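Local coordinates for PaxB (Photorhabdus luminescens, PDB 6EK4), which is probably one component of a two-component alpha-helical pore-forming toxin, a PaxB protein related to the YaxAB system that perforates membranes, at residues T83-D88 with D325-T330; S125-A130 with I311-L316. One frame throughout, in Å; residues are numbered along the deposited sequence.

Interaction 1: T83-D88 with D325-T330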
loop_
_atom_site.group_PDB
_atom_site.type_symbol
_atom_site.label_atom_id
_atom_site.label_comp_id
_atom_site.label_asym_id
_atom_site.label_seq_id
_atom_site.Cartn_x
_atom_site.Cartn_y
_atom_site.Cartn_z
ATOM N N THR A 83 29.995 9.354 -47.693
ATOM C CA THR A 83 30.975 8.990 -48.721
ATOM C C THR A 83 30.835 7.553 -49.240
ATOM O O THR A 83 31.288 7.258 -50.346
ATOM C CB THR A 83 32.420 9.216 -48.234
ATOM O OG1 THR A 83 32.606 8.586 -46.962
ATOM C CG2 THR A 83 32.714 10.704 -48.104
ATOM N N LEU A 84 30.219 6.666 -48.458
ATOM C CA LEU A 84 29.952 5.297 -48.923
ATOM C C LEU A 84 28.866 5.276 -49.997
ATOM O O LEU A 84 28.955 4.504 -50.953
ATOM C CB LEU A 84 29.567 4.369 -47.763
ATOM C CG LEU A 84 30.715 3.822 -46.907
ATOM C CD1 LEU A 84 30.167 3.127 -45.668
ATOM C CD2 LEU A 84 31.598 2.875 -47.705
ATOM N N THR A 85 27.840 6.112 -49.835
ATOM C CA THR A 85 26.826 6.301 -50.877
ATOM C C THR A 85 27.448 6.915 -52.133
ATOM O O THR A 85 27.109 6.527 -53.250
ATOM C CB THR A 85 25.649 7.192 -50.405
ATOM O OG1 THR A 85 26.077 8.040 -49.334
ATOM C CG2 THR A 85 24.469 6.349 -49.929
ATOM N N GLU A 86 28.360 7.866 -51.940
ATOM C CA GLU A 86 29.073 8.497 -53.054
ATOM C C GLU A 86 30.040 7.527 -53.743
ATOM O O GLU A 86 30.253 7.622 -54.953
ATOM C CB GLU A 86 29.823 9.744 -52.577
ATOM C CG GLU A 86 28.904 10.884 -52.156
ATOM C CD GLU A 86 29.651 12.107 -51.651
ATOM O OE1 GLU A 86 30.845 11.988 -51.298
ATOM O OE2 GLU A 86 29.038 13.194 -51.601
ATOM N N ILE A 87 30.624 6.607 -52.975
ATOM C CA ILE A 87 31.478 5.558 -53.540
ATOM C C ILE A 87 30.641 4.582 -54.365
ATOM O O ILE A 87 30.934 4.350 -55.536
ATOM C CB ILE A 87 32.266 4.798 -52.445
ATOM C CG1 ILE A 87 33.475 5.626 -51.995
ATOM C CG2 ILE A 87 32.747 3.438 -52.949
ATOM C CD1 ILE A 87 34.082 5.178 -50.681
ATOM N N ASP A 88 29.598 4.029 -53.750
ATOM C CA ASP A 88 28.763 3.006 -54.390
ATOM C C ASP A 88 28.021 3.509 -55.630
ATOM O O ASP A 88 27.782 2.738 -56.559
ATOM C CB ASP A 88 27.753 2.427 -53.389
ATOM C CG ASP A 88 28.415 1.631 -52.272
ATOM O OD1 ASP A 88 29.604 1.266 -52.404
ATOM O OD2 ASP A 88 27.738 1.366 -51.256
ATOM N N ASP A 325 24.502 -2.339 -45.182
ATOM C CA ASP A 325 23.565 -1.443 -45.858
ATOM C C ASP A 325 23.612 -0.074 -45.177
ATOM O O ASP A 325 22.709 0.299 -44.427
ATOM C CB ASP A 325 22.148 -2.031 -45.859
ATOM C CG ASP A 325 21.251 -1.403 -46.919
ATOM O OD1 ASP A 325 21.244 -0.160 -47.049
ATOM O OD2 ASP A 325 20.545 -2.157 -47.623
ATOM N N GLN A 326 24.700 0.646 -45.442
ATOM C CA GLN A 326 24.935 2.017 -44.958
ATOM C C GLN A 326 23.683 2.837 -44.626
ATOM O O GLN A 326 23.561 3.369 -43.522
ATOM C CB GLN A 326 25.785 2.792 -45.978
ATOM C CG GLN A 326 25.477 2.459 -47.437
ATOM C CD GLN A 326 25.963 3.510 -48.417
ATOM O OE1 GLN A 326 26.471 4.561 -48.027
ATOM N NE2 GLN A 326 25.801 3.229 -49.704
ATOM N N GLN A 327 22.764 2.937 -45.583
ATOM C CA GLN A 327 21.603 3.820 -45.460
ATOM C C GLN A 327 20.479 3.209 -44.620
ATOM O O GLN A 327 19.628 3.933 -44.101
ATOM C CB GLN A 327 21.083 4.201 -46.848
ATOM C CG GLN A 327 20.182 5.428 -46.859
ATOM C CD GLN A 327 20.026 6.035 -48.244
ATOM O OE1 GLN A 327 20.968 6.059 -49.040
ATOM N NE2 GLN A 327 18.831 6.541 -48.534
ATOM N N ASP A 328 20.473 1.883 -44.498
ATOM C CA ASP A 328 19.533 1.189 -43.617
ATOM C C ASP A 328 19.882 1.479 -42.157
ATOM O O ASP A 328 19.001 1.772 -41.350
ATOM C CB ASP A 328 19.566 -0.320 -43.878
ATOM C CG ASP A 328 18.407 -1.056 -43.228
ATOM O OD1 ASP A 328 18.660 -2.056 -42.523
ATOM O OD2 ASP A 328 17.245 -0.637 -43.422
ATOM N N LEU A 329 21.173 1.399 -41.836
ATOM C CA LEU A 329 21.685 1.711 -40.499
ATOM C C LEU A 329 21.312 3.125 -40.046
ATOM O O LEU A 329 21.026 3.345 -38.869
ATOM C CB LEU A 329 23.208 1.543 -40.472
ATOM C CG LEU A 329 23.949 1.846 -39.166
ATOM C CD1 LEU A 329 23.380 1.040 -38.009
ATOM C CD2 LEU A 329 25.436 1.569 -39.332
ATOM N N THR A 330 21.322 4.075 -40.980
ATOM C CA THR A 330 20.926 5.457 -40.696
ATOM C C THR A 330 19.470 5.539 -40.226
ATOM O O THR A 330 19.134 6.371 -39.381
ATOM C CB THR A 330 21.125 6.364 -41.931
ATOM O OG1 THR A 330 22.496 6.324 -42.340
ATOM C CG2 THR A 330 20.739 7.810 -41.624
#
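Q326 meets L84, T85 and D88 with its carboxamide, and this one group makes most of the contact between helix 80-90 and the first turn of helix 326-348, two elements of the all-helical bundle of this probable pore-forming toxin component. Beyond CG the glutamine chain is extended (chi2 161°), which sends CD away from its own helix. OE1 comes to 2.7 Å from T85 N and 3.1 Å from L84 CB, but the N-H direction at T85 is poor and no hydrogen bond can be assigned. On the other branch NE2 faces D88 OD2 at 3.1 Å. The two side chains reach toward each other tip to tip with amide and carboxylate planes 84° apart, and here too the angle is unsuitable for a bond, so the evidence supports polar proximity alone. T85 lies obliquely across the carboxamide, its CG2 being 3.3 Å from Q326 OE1. Its hydroxyl is engaged within its own helix, OG1 bonding to L82 O. Beyond the two segments, D88 OD1 forms a long, weak ion pair with R108 NH1 of helix 101-141.

The backbones stand well apart: the short axes approach to 11.0 Å at 151°, roughly antiparallel, and a long side chain is what spans the gap. Behind Q326, D325 occupies the N-cap position; its OD1 accepts weakly from D328 N, while its carbonyl O receives both D328 N and L329 N. At the edge of the contact, Q327 extends its own amide until OE1 lies 3.6 Å from T85 CG2.

Interaction 2: S125-A130 with I311-L316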
loop_
_atom_site.group_PDB
_atom_site.type_symbol
_atom_site.label_atom_id
_atom_site.label_comp_id
_atom_site.label_asym_id
_atom_site.label_seq_id
_atom_site.Cartn_x
_atom_site.Cartn_y
_atom_site.Cartn_z
ATOM N N SER A 125 27.615 -0.663 -25.378
ATOM C CA SER A 125 26.950 0.313 -24.513
ATOM C C SER A 125 25.503 -0.085 -24.220
ATOM O O SER A 125 25.041 0.049 -23.089
ATOM C CB SER A 125 26.987 1.713 -25.131
ATOM O OG SER A 125 28.296 2.249 -25.085
ATOM N N LEU A 126 24.796 -0.567 -25.240
ATOM C CA LEU A 126 23.415 -1.027 -25.073
ATOM C C LEU A 126 23.344 -2.277 -24.192
ATOM O O LEU A 126 22.456 -2.393 -23.344
ATOM C CB LEU A 126 22.763 -1.305 -26.433
ATOM C CG LEU A 126 22.395 -0.070 -27.263
ATOM C CD1 LEU A 126 22.246 -0.430 -28.735
ATOM C CD2 LEU A 126 21.121 0.576 -26.738
ATOM N N ARG A 127 24.278 -3.203 -24.399
ATOM C CA ARG A 127 24.365 -4.416 -23.582
ATOM C C ARG A 127 24.721 -4.093 -22.129
ATOM O O ARG A 127 24.220 -4.734 -21.203
ATOM C CB ARG A 127 25.395 -5.385 -24.171
ATOM C CG ARG A 127 24.944 -6.051 -25.463
ATOM C CD ARG A 127 24.054 -7.255 -25.192
ATOM N NE ARG A 127 23.228 -7.611 -26.346
ATOM C CZ ARG A 127 23.663 -8.235 -27.441
ATOM N NH1 ARG A 127 24.940 -8.588 -27.571
ATOM N NH2 ARG A 127 22.809 -8.506 -28.423
ATOM N N LYS A 128 25.587 -3.098 -21.942
ATOM C CA LYS A 128 25.976 -2.631 -20.610
ATOM C C LYS A 128 24.774 -2.094 -19.826
ATOM O O LYS A 128 24.663 -2.326 -18.622
ATOM C CB LYS A 128 27.077 -1.564 -20.731
ATOM C CG LYS A 128 27.515 -0.921 -19.420
ATOM C CD LYS A 128 26.858 0.434 -19.203
ATOM C CE LYS A 128 27.072 0.939 -17.784
ATOM N NZ LYS A 128 28.515 1.119 -17.457
ATOM N N GLU A 129 23.880 -1.384 -20.513
ATOM C CA GLU A 129 22.661 -0.854 -19.896
ATOM C C GLU A 129 21.622 -1.945 -19.651
ATOM O O GLU A 129 20.873 -1.882 -18.677
ATOM C CB GLU A 129 22.051 0.253 -20.761
ATOM C CG GLU A 129 22.917 1.498 -20.888
ATOM C CD GLU A 129 23.165 2.193 -19.560
ATOM O OE1 GLU A 129 22.239 2.244 -18.724
ATOM O OE2 GLU A 129 24.290 2.693 -19.354
ATOM N N ALA A 130 21.571 -2.935 -20.539
ATOM C CA ALA A 130 20.655 -4.065 -20.385
ATOM C C ALA A 130 21.052 -4.928 -19.189
ATOM O O ALA A 130 20.206 -5.289 -18.372
ATOM C CB ALA A 130 20.627 -4.904 -21.654
ATOM N N ILE A 311 16.950 -5.453 -27.782
ATOM C CA ILE A 311 16.403 -5.338 -29.136
ATOM C C ILE A 311 17.268 -4.385 -29.963
ATOM O O ILE A 311 17.650 -4.706 -31.089
ATOM C CB ILE A 311 14.933 -4.853 -29.121
ATOM C CG1 ILE A 311 14.011 -6.005 -28.708
ATOM C CG2 ILE A 311 14.513 -4.318 -30.488
ATOM C CD1 ILE A 311 12.599 -5.580 -28.366
ATOM N N PHE A 312 17.566 -3.218 -29.393
ATOM C CA PHE A 312 18.428 -2.218 -30.032
ATOM C C PHE A 312 19.788 -2.797 -30.418
ATOM O O PHE A 312 20.306 -2.510 -31.498
ATOM C CB PHE A 312 18.643 -1.022 -29.093
ATOM C CG PHE A 312 17.538 0.007 -29.124
ATOM C CD1 PHE A 312 16.221 -0.343 -29.410
ATOM C CD2 PHE A 312 17.822 1.336 -28.834
ATOM C CE1 PHE A 312 15.222 0.616 -29.423
ATOM C CE2 PHE A 312 16.826 2.295 -28.844
ATOM C CZ PHE A 312 15.525 1.935 -29.140
ATOM N N ALA A 313 20.361 -3.606 -29.529
ATOM C CA ALA A 313 21.679 -4.203 -29.752
ATOM C C ALA A 313 21.665 -5.205 -30.904
ATOM O O ALA A 313 22.486 -5.119 -31.817
ATOM C CB ALA A 313 22.173 -4.875 -28.479
ATOM N N LYS A 314 20.726 -6.146 -30.858
ATOM C CA LYS A 314 20.620 -7.189 -31.880
ATOM C C LYS A 314 20.180 -6.636 -33.240
ATOM O O LYS A 314 20.480 -7.226 -34.277
ATOM C CB LYS A 314 19.659 -8.289 -31.412
ATOM C CG LYS A 314 19.613 -9.515 -32.314
ATOM C CD LYS A 314 19.326 -10.780 -31.516
ATOM C CE LYS A 314 18.801 -11.906 -32.394
ATOM N NZ LYS A 314 17.332 -11.795 -32.623
ATOM N N GLN A 315 19.476 -5.506 -33.229
ATOM C CA GLN A 315 19.058 -4.837 -34.463
ATOM C C GLN A 315 20.268 -4.270 -35.208
ATOM O O GLN A 315 20.369 -4.397 -36.431
ATOM C CB GLN A 315 18.061 -3.720 -34.148
ATOM C CG GLN A 315 17.302 -3.192 -35.353
ATOM C CD GLN A 315 16.195 -2.227 -34.967
ATOM O OE1 GLN A 315 16.277 -1.547 -33.942
ATOM N NE2 GLN A 315 15.152 -2.160 -35.789
ATOM N N LEU A 316 21.180 -3.650 -34.463
ATOM C CA LEU A 316 22.427 -3.132 -35.026
ATOM C C LEU A 316 23.412 -4.259 -35.339
ATOM O O LEU A 316 24.246 -4.124 -36.235
ATOM C CB LEU A 316 23.078 -2.132 -34.064
ATOM C CG LEU A 316 22.262 -0.878 -33.737
ATOM C CD1 LEU A 316 22.912 -0.099 -32.606
ATOM C CD2 LEU A 316 22.100 0.007 -34.963
#
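L126 and F312 project across the interface at about a right angle to each other, bringing helix 101-141 against helix 247-321 in a buried antiparallel pair of the long helical bundle. The short axes pass 9.0 Å apart at 156°, and the nearest CA atoms belong to L126 and A313. Both methyl ends of L126 bear on the stem of the phenylalanine: CD1 is 3.7 Å from F312 CB, and CD2 touches the same carbon as well as ring atom CD2 of F312. CG of F312 is anti to the carbonyl carbon (chi1 -83°); the ring beyond it leads away from segment 125-130 and meets the rings of Y14 and F339. L126 CD1 also reaches L316 CD1 at 3.9 Å, a full turn along the partner helix, and L126 CB packs on A313 CB at 4.2 Å.

R127 flanks this apolar centre. The chain bends at chi2 (-83°), which places CD; farther out, one face of the guanidinium lies over A313 CB, with NE 3.6 Å from that methyl. NH2 continues toward K314, 4.0 Å from its backbone N, an oblique approach without a hydrogen bond. Further cover comes from L68 of helix 42-73, which touches L126, and from I332 and Q336 of helix 326-348, which touch L316.

Apart from the guanidinium and two backbone nitrogens, the groups that meet are apolar, mostly aliphatic, and no hydrogen bond passes between the two segments. Their attachment therefore rests on van der Waals and hydrophobic contact, while the R127 guanidinium presents a flat face to a methyl group.

How the interactions relate
Interactions 1 and 2 lie on the same side of the chain's centre, with their own centres about 22 Å apart, and both join an early helix to a late one. Helices 80-90 and 101-141 follow each other in sequence, as do helices 247-321 and 326-348, and, by residue number, 125-130 and 311-316 both fall between 83-88 and 325-330. A direct contact connects the two sites: L329 CD1 packs 3.5 Å from L316 CD2. Interaction 1 is a surface contact carried largely by one carboxamide, without an assigned hydrogen bond, about 54 Å from the chain centre, whereas interaction 2, at about 35 Å, is buried and largely apolar.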